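Local coordinates for protein fumarate reductase iron-sulfur subunit (Mycolicibacterium smegmatis, PDB 7D6V) that probably carries electrons through its three iron-sulfur clusters, from the flavoprotein subunit toward quinone, within a mycobacterial succinate dehydrogenase, at residues Tyr129-Ser139 against Ala178-Asp186. Residues are numbered along the deposited sequence; the frame is centred on the assembly and turned at random.
Sequences YRMQQEDVNRS and AELDMHPLD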
ATOM      1  N   TYR B 129     -17.501  -5.422  19.420  1.00 18.58           N
ATOM      2  CA  TYR B 129     -16.355  -4.534  19.550  1.00 18.58           C
ATOM      3  C   TYR B 129     -16.803  -3.078  19.500  1.00 18.58           C
ATOM      4  O   TYR B 129     -17.673  -2.709  18.709  1.00 18.58           O
ATOM      5  CB  TYR B 129     -15.340  -4.802  18.439  1.00 18.58           C
ATOM      6  CG  TYR B 129     -14.490  -6.039  18.628  1.00 18.58           C
ATOM      7  CD1 TYR B 129     -15.049  -7.245  19.023  1.00 18.58           C
ATOM      8  CD2 TYR B 129     -13.123  -6.000  18.395  1.00 18.58           C
ATOM      9  CE1 TYR B 129     -14.274  -8.368  19.192  1.00 18.58           C
ATOM     10  CE2 TYR B 129     -12.338  -7.121  18.562  1.00 18.58           C
ATOM     11  CZ  TYR B 129     -12.920  -8.302  18.960  1.00 18.58           C
ATOM     12  OH  TYR B 129     -12.141  -9.420  19.126  1.00 18.58           O
ATOM     13  N   ARG B 130     -16.203  -2.249  20.352  1.00 16.89           N
ATOM     14  CA  ARG B 130     -16.492  -0.819  20.378  1.00 16.89           C
ATOM     15  C   ARG B 130     -15.182  -0.057  20.480  1.00 16.89           C
ATOM     16  O   ARG B 130     -14.435  -0.237  21.446  1.00 16.89           O
ATOM     17  CB  ARG B 130     -17.410  -0.448  21.545  1.00 16.89           C
ATOM     18  CG  ARG B 130     -18.781  -1.078  21.495  1.00 16.89           C
ATOM     19  CD  ARG B 130     -19.627  -0.507  20.376  1.00 16.89           C
ATOM     20  NE  ARG B 130     -20.880  -1.240  20.247  1.00 16.89           N
ATOM     21  CZ  ARG B 130     -21.097  -2.201  19.358  1.00 16.89           C
ATOM     22  NH1 ARG B 130     -20.144  -2.547  18.507  1.00 16.89           N
ATOM     23  NH2 ARG B 130     -22.267  -2.818  19.319  1.00 16.89           N
ATOM     24  N   MET B 131     -14.907   0.791  19.495  1.00 15.73           N
ATOM     25  CA  MET B 131     -13.723   1.635  19.502  1.00 15.73           C
ATOM     26  C   MET B 131     -14.090   3.018  18.996  1.00 15.73           C
ATOM     27  O   MET B 131     -14.833   3.152  18.021  1.00 15.73           O
ATOM     28  CB  MET B 131     -12.604   1.045  18.636  1.00 15.73           C
ATOM     29  CG  MET B 131     -12.151  -0.342  19.053  1.00 15.73           C
ATOM     30  SD  MET B 131     -10.878  -1.017  17.978  1.00 15.73           S
ATOM     31  CE  MET B 131     -11.883  -1.777  16.713  1.00 15.73           C
ATOM     32  N   GLN B 132     -13.571   4.043  19.658  1.00 15.11           N
ATOM     33  CA  GLN B 132     -13.731   5.413  19.198  1.00 15.11           C
ATOM     34  C   GLN B 132     -12.636   5.762  18.195  1.00 15.11           C
ATOM     35  O   GLN B 132     -11.558   5.167  18.184  1.00 15.11           O
ATOM     36  CB  GLN B 132     -13.710   6.383  20.378  1.00 15.11           C
ATOM     37  CG  GLN B 132     -14.797   6.124  21.412  1.00 15.11           C
ATOM     38  CD  GLN B 132     -16.191   6.393  20.878  1.00 15.11           C
ATOM     39  OE1 GLN B 132     -16.400   7.320  20.100  1.00 15.11           O
ATOM     40  NE2 GLN B 132     -17.151   5.581  21.296  1.00 15.11           N
ATOM     41  N   GLN B 133     -12.934   6.741  17.338  1.00 14.52           N
ATOM     42  CA  GLN B 133     -12.018   7.092  16.256  1.00 14.52           C
ATOM     43  C   GLN B 133     -10.690   7.623  16.788  1.00 14.52           C
ATOM     44  O   GLN B 133      -9.618   7.269  16.275  1.00 14.52           O
ATOM     45  CB  GLN B 133     -12.673   8.118  15.333  1.00 14.52           C
ATOM     46  CG  GLN B 133     -11.830   8.506  14.138  1.00 14.52           C
ATOM     47  CD  GLN B 133     -11.665   7.372  13.152  1.00 14.52           C
ATOM     48  OE1 GLN B 133     -12.625   6.692  12.806  1.00 14.52           O
ATOM     49  NE2 GLN B 133     -10.441   7.166  12.689  1.00 14.52           N
ATOM     50  N   GLU B 134     -10.740   8.483  17.808  1.00 15.03           N
ATOM     51  CA  GLU B 134      -9.515   9.031  18.372  1.00 15.03           C
ATOM     52  C   GLU B 134      -8.666   7.963  19.042  1.00 15.03           C
ATOM     53  O   GLU B 134      -7.456   8.155  19.193  1.00 15.03           O
ATOM     54  CB  GLU B 134      -9.841  10.146  19.365  1.00 15.03           C
ATOM     55  CG  GLU B 134     -10.542   9.680  20.622  1.00 15.03           C
ATOM     56  CD  GLU B 134     -12.045   9.803  20.529  1.00 15.03           C
ATOM     57  OE1 GLU B 134     -12.573   9.822  19.397  1.00 15.03           O
ATOM     58  OE2 GLU B 134     -12.701   9.879  21.587  1.00 15.03           O
ATOM     59  N   ASP B 135      -9.272   6.843  19.437  1.00 14.66           N
ATOM     60  CA  ASP B 135      -8.528   5.727  19.998  1.00 14.66           C
ATOM     61  C   ASP B 135      -7.844   4.881  18.934  1.00 14.66           C
ATOM     62  O   ASP B 135      -6.947   4.102  19.268  1.00 14.66           O
ATOM     63  CB  ASP B 135      -9.456   4.838  20.825  1.00 14.66           C
ATOM     64  CG  ASP B 135      -9.860   5.475  22.134  1.00 14.66           C
ATOM     65  OD1 ASP B 135      -9.477   6.634  22.377  1.00 14.66           O
ATOM     66  OD2 ASP B 135     -10.562   4.811  22.924  1.00 14.66           O
ATOM     67  N   VAL B 136      -8.240   5.014  17.670  1.00 14.00           N
ATOM     68  CA  VAL B 136      -7.702   4.180  16.602  1.00 14.00           C
ATOM     69  C   VAL B 136      -6.903   4.963  15.574  1.00 14.00           C
ATOM     70  O   VAL B 136      -6.322   4.340  14.672  1.00 14.00           O
ATOM     71  CB  VAL B 136      -8.815   3.379  15.893  1.00 14.00           C
ATOM     72  CG1 VAL B 136      -9.694   2.677  16.910  1.00 14.00           C
ATOM     73  CG2 VAL B 136      -9.641   4.287  15.000  1.00 14.00           C
ATOM     74  N   ASN B 137      -6.861   6.295  15.665  1.00 14.00           N
ATOM     75  CA  ASN B 137      -6.160   7.089  14.654  1.00 14.00           C
ATOM     76  C   ASN B 137      -4.675   6.738  14.572  1.00 14.00           C
ATOM     77  O   ASN B 137      -4.118   6.604  13.472  1.00 14.00           O
ATOM     78  CB  ASN B 137      -6.332   8.577  14.953  1.00 14.00           C
ATOM     79  CG  ASN B 137      -7.658   9.119  14.478  1.00 14.00           C
ATOM     80  OD1 ASN B 137      -8.162   8.722  13.430  1.00 14.00           O
ATOM     81  ND2 ASN B 137      -8.233  10.034  15.245  1.00 14.00           N
ATOM     82  N   ARG B 138      -4.017   6.596  15.725  1.00 13.54           N
ATOM     83  CA  ARG B 138      -2.574   6.381  15.734  1.00 13.54           C
ATOM     84  C   ARG B 138      -2.201   5.069  15.059  1.00 13.54           C
ATOM     85  O   ARG B 138      -1.246   5.014  14.278  1.00 13.54           O
ATOM     86  CB  ARG B 138      -2.047   6.409  17.166  1.00 13.54           C
ATOM     87  CG  ARG B 138      -1.985   7.790  17.778  1.00 13.54           C
ATOM     88  CD  ARG B 138      -1.001   7.827  18.925  1.00 13.54           C
ATOM     89  NE  ARG B 138      -1.526   7.177  20.119  1.00 13.54           N
ATOM     90  CZ  ARG B 138      -0.883   7.120  21.279  1.00 13.54           C
ATOM     91  NH1 ARG B 138       0.313   7.675  21.400  1.00 13.54           N
ATOM     92  NH2 ARG B 138      -1.433   6.509  22.315  1.00 13.54           N
ATOM     93  N   SER B 139      -2.943   4.000  15.348  1.00 13.58           N
ATOM     94  CA  SER B 139      -2.666   2.719  14.714  1.00 13.58           C
ATOM     95  C   SER B 139      -3.131   2.692  13.266  1.00 13.58           C
ATOM     96  O   SER B 139      -2.522   2.007  12.436  1.00 13.58           O
ATOM     97  CB  SER B 139      -3.324   1.591  15.505  1.00 13.58           C
ATOM     98  OG  SER B 139      -2.644   1.375  16.725  1.00 13.58           O
ATOM     99  N   ALA B 178       4.586  -0.937  17.508  1.00 12.83           N
ATOM    100  CA  ALA B 178       3.908   0.270  17.977  1.00 12.83           C
ATOM    101  C   ALA B 178       2.426   0.251  17.619  1.00 12.83           C
ATOM    102  O   ALA B 178       1.579   0.677  18.414  1.00 12.83           O
ATOM    103  CB  ALA B 178       4.580   1.509  17.393  1.00 12.83           C
ATOM    104  N   GLU B 179       2.098  -0.230  16.420  1.00 13.69           N
ATOM    105  CA  GLU B 179       0.707  -0.319  15.991  1.00 13.69           C
ATOM    106  C   GLU B 179      -0.084  -1.266  16.883  1.00 13.69           C
ATOM    107  O   GLU B 179      -1.238  -0.987  17.227  1.00 13.69           O
ATOM    108  CB  GLU B 179       0.655  -0.762  14.528  1.00 13.69           C
ATOM    109  CG  GLU B 179      -0.709  -0.687  13.860  1.00 13.69           C
ATOM    110  CD  GLU B 179      -1.568  -1.903  14.131  1.00 13.69           C
ATOM    111  OE1 GLU B 179      -0.998  -2.994  14.338  1.00 13.69           O
ATOM    112  OE2 GLU B 179      -2.808  -1.772  14.144  1.00 13.69           O
ATOM    113  N   LEU B 180       0.516  -2.393  17.263  1.00 13.39           N
ATOM    114  CA  LEU B 180      -0.172  -3.320  18.157  1.00 13.39           C
ATOM    115  C   LEU B 180      -0.229  -2.792  19.585  1.00 13.39           C
ATOM    116  O   LEU B 180      -1.185  -3.077  20.312  1.00 13.39           O
ATOM    117  CB  LEU B 180       0.508  -4.685  18.118  1.00 13.39           C
ATOM    118  CG  LEU B 180       0.217  -5.518  16.871  1.00 13.39           C
ATOM    119  CD1 LEU B 180       1.157  -6.699  16.786  1.00 13.39           C
ATOM    120  CD2 LEU B 180      -1.224  -5.977  16.874  1.00 13.39           C
ATOM    121  N   ASP B 181       0.779  -2.024  20.000  1.00 13.56           N
ATOM    122  CA  ASP B 181       0.794  -1.453  21.342  1.00 13.56           C
ATOM    123  C   ASP B 181      -0.243  -0.350  21.502  1.00 13.56           C
ATOM    124  O   ASP B 181      -0.809  -0.188  22.587  1.00 13.56           O
ATOM    125  CB  ASP B 181       2.192  -0.922  21.656  1.00 13.56           C
ATOM    126  CG  ASP B 181       2.452  -0.801  23.140  1.00 13.56           C
ATOM    127  OD1 ASP B 181       2.477  -1.839  23.829  1.00 13.56           O
ATOM    128  OD2 ASP B 181       2.647   0.334  23.621  1.00 13.56           O
ATOM    129  N   MET B 182      -0.504   0.413  20.446  1.00 13.68           N
ATOM    130  CA  MET B 182      -1.482   1.491  20.505  1.00 13.68           C
ATOM    131  C   MET B 182      -2.888   1.040  20.136  1.00 13.68           C
ATOM    132  O   MET B 182      -3.801   1.869  20.118  1.00 13.68           O
ATOM    133  CB  MET B 182      -1.048   2.645  19.598  1.00 13.68           C
ATOM    134  CG  MET B 182       0.087   3.476  20.166  1.00 13.68           C
ATOM    135  SD  MET B 182       0.971   4.409  18.908  1.00 13.68           S
ATOM    136  CE  MET B 182       2.542   4.654  19.720  1.00 13.68           C
ATOM    137  N   HIS B 183      -3.083  -0.238  19.841  1.00 14.20           N
ATOM    138  CA  HIS B 183      -4.424  -0.753  19.596  1.00 14.20           C
ATOM    139  C   HIS B 183      -5.238  -0.682  20.882  1.00 14.20           C
ATOM    140  O   HIS B 183      -4.805  -1.211  21.911  1.00 14.20           O
ATOM    141  CB  HIS B 183      -4.356  -2.190  19.087  1.00 14.20           C
ATOM    142  CG  HIS B 183      -5.628  -2.677  18.467  1.00 14.20           C
ATOM    143  ND1 HIS B 183      -6.800  -2.815  19.176  1.00 14.20           N
ATOM    144  CD2 HIS B 183      -5.910  -3.064  17.200  1.00 14.20           C
ATOM    145  CE1 HIS B 183      -7.749  -3.261  18.375  1.00 14.20           C
ATOM    146  NE2 HIS B 183      -7.234  -3.422  17.171  1.00 14.20           N
ATOM    147  N   PRO B 184      -6.407  -0.038  20.871  1.00 14.65           N
ATOM    148  CA  PRO B 184      -7.174   0.116  22.117  1.00 14.65           C
ATOM    149  C   PRO B 184      -7.672  -1.189  22.714  1.00 14.65           C
ATOM    150  O   PRO B 184      -7.973  -1.222  23.912  1.00 14.65           O
ATOM    151  CB  PRO B 184      -8.341   1.021  21.701  1.00 14.65           C
ATOM    152  CG  PRO B 184      -8.404   0.926  20.219  1.00 14.65           C
ATOM    153  CD  PRO B 184      -7.012   0.700  19.751  1.00 14.65           C
ATOM    154  N   LEU B 185      -7.772  -2.261  21.934  1.00 16.48           N
ATOM    155  CA  LEU B 185      -8.333  -3.513  22.420  1.00 16.48           C
ATOM    156  C   LEU B 185      -7.308  -4.631  22.555  1.00 16.48           C
ATOM    157  O   LEU B 185      -7.681  -5.742  22.938  1.00 16.48           O
ATOM    158  CB  LEU B 185      -9.476  -3.967  21.506  1.00 16.48           C
ATOM    159  CG  LEU B 185     -10.750  -3.124  21.574  1.00 16.48           C
ATOM    160  CD1 LEU B 185     -11.824  -3.709  20.686  1.00 16.48           C
ATOM    161  CD2 LEU B 185     -11.243  -3.014  23.003  1.00 16.48           C
ATOM    162  N   ASP B 186      -6.037  -4.378  22.254  1.00 16.83           N
ATOM    163  CA  ASP B 186      -5.019  -5.405  22.412  1.00 16.83           C
ATOM    164  C   ASP B 186      -4.679  -5.602  23.887  1.00 16.83           C
ATOM    165  O   ASP B 186      -4.847  -4.707  24.719  1.00 16.83           O
ATOM    166  CB  ASP B 186      -3.762  -5.047  21.621  1.00 16.83           C
ATOM    167  CG  ASP B 186      -2.818  -6.222  21.467  1.00 16.83           C
ATOM    168  OD1 ASP B 186      -3.030  -7.044  20.556  1.00 16.83           O
ATOM    169  OD2 ASP B 186      -1.858  -6.325  22.257  1.00 16.83           O
TER
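Helix 133-142 and the last turn of helix 171-181 come closest where the CA atoms of Ser139 and Glu179 lie 4.7 Å apart, and beyond them the loop leaving the second helix, with its type I beta turn from His183 to Asp186, runs beside residues 129-136. These helices belong to the helical, cluster-binding part of the iron-sulfur subunit, which carries a 4Fe-4S dicluster domain. Serine suits the close approach: small enough to sit against the helix end, it sends OG to Glu179 O (2.8 Å), in the carbonyl plane and on a lone pair. The hydroxyl reaches this acceptor because OG stands anti to the carbonyl carbon of Ser139 (chi1 -72°). Beside it, the CG of Glu179 packs on the serine CB, while the carboxylate is held by a salt bridge to Arg176.

One turn away, the flexible, unbranched Met182 crosses Arg138 at about a right angle and lays CG over the centre of one guanidinium face, 3.9 Å above the plane. Arg138 NH1 is hydrogen-bonded to Gly215 O of the membrane anchor subunit.

Pro184, compact and rigid, fits against Asp135 and Val136: its CG meets Val136 CG1 at 4.0 Å, and its CD rests 3.4 Å from Asp135 O. Asp135 OD2 is hydrogen-bonded to Ser221 OG of the membrane anchor subunit. Met131, extended at chi2 (178°), brings SD against Pro184 CG and obliquely toward the His183 ring, 4.7 Å from its centroid. That ring is steadied by Leu185 N, which donates in the ring plane to His183 ND1. The branched Leu185 reaches across to Met131 and Tyr129, its CD1 3.8 Å from Met131 CG and 3.5 Å from Tyr129 CD2.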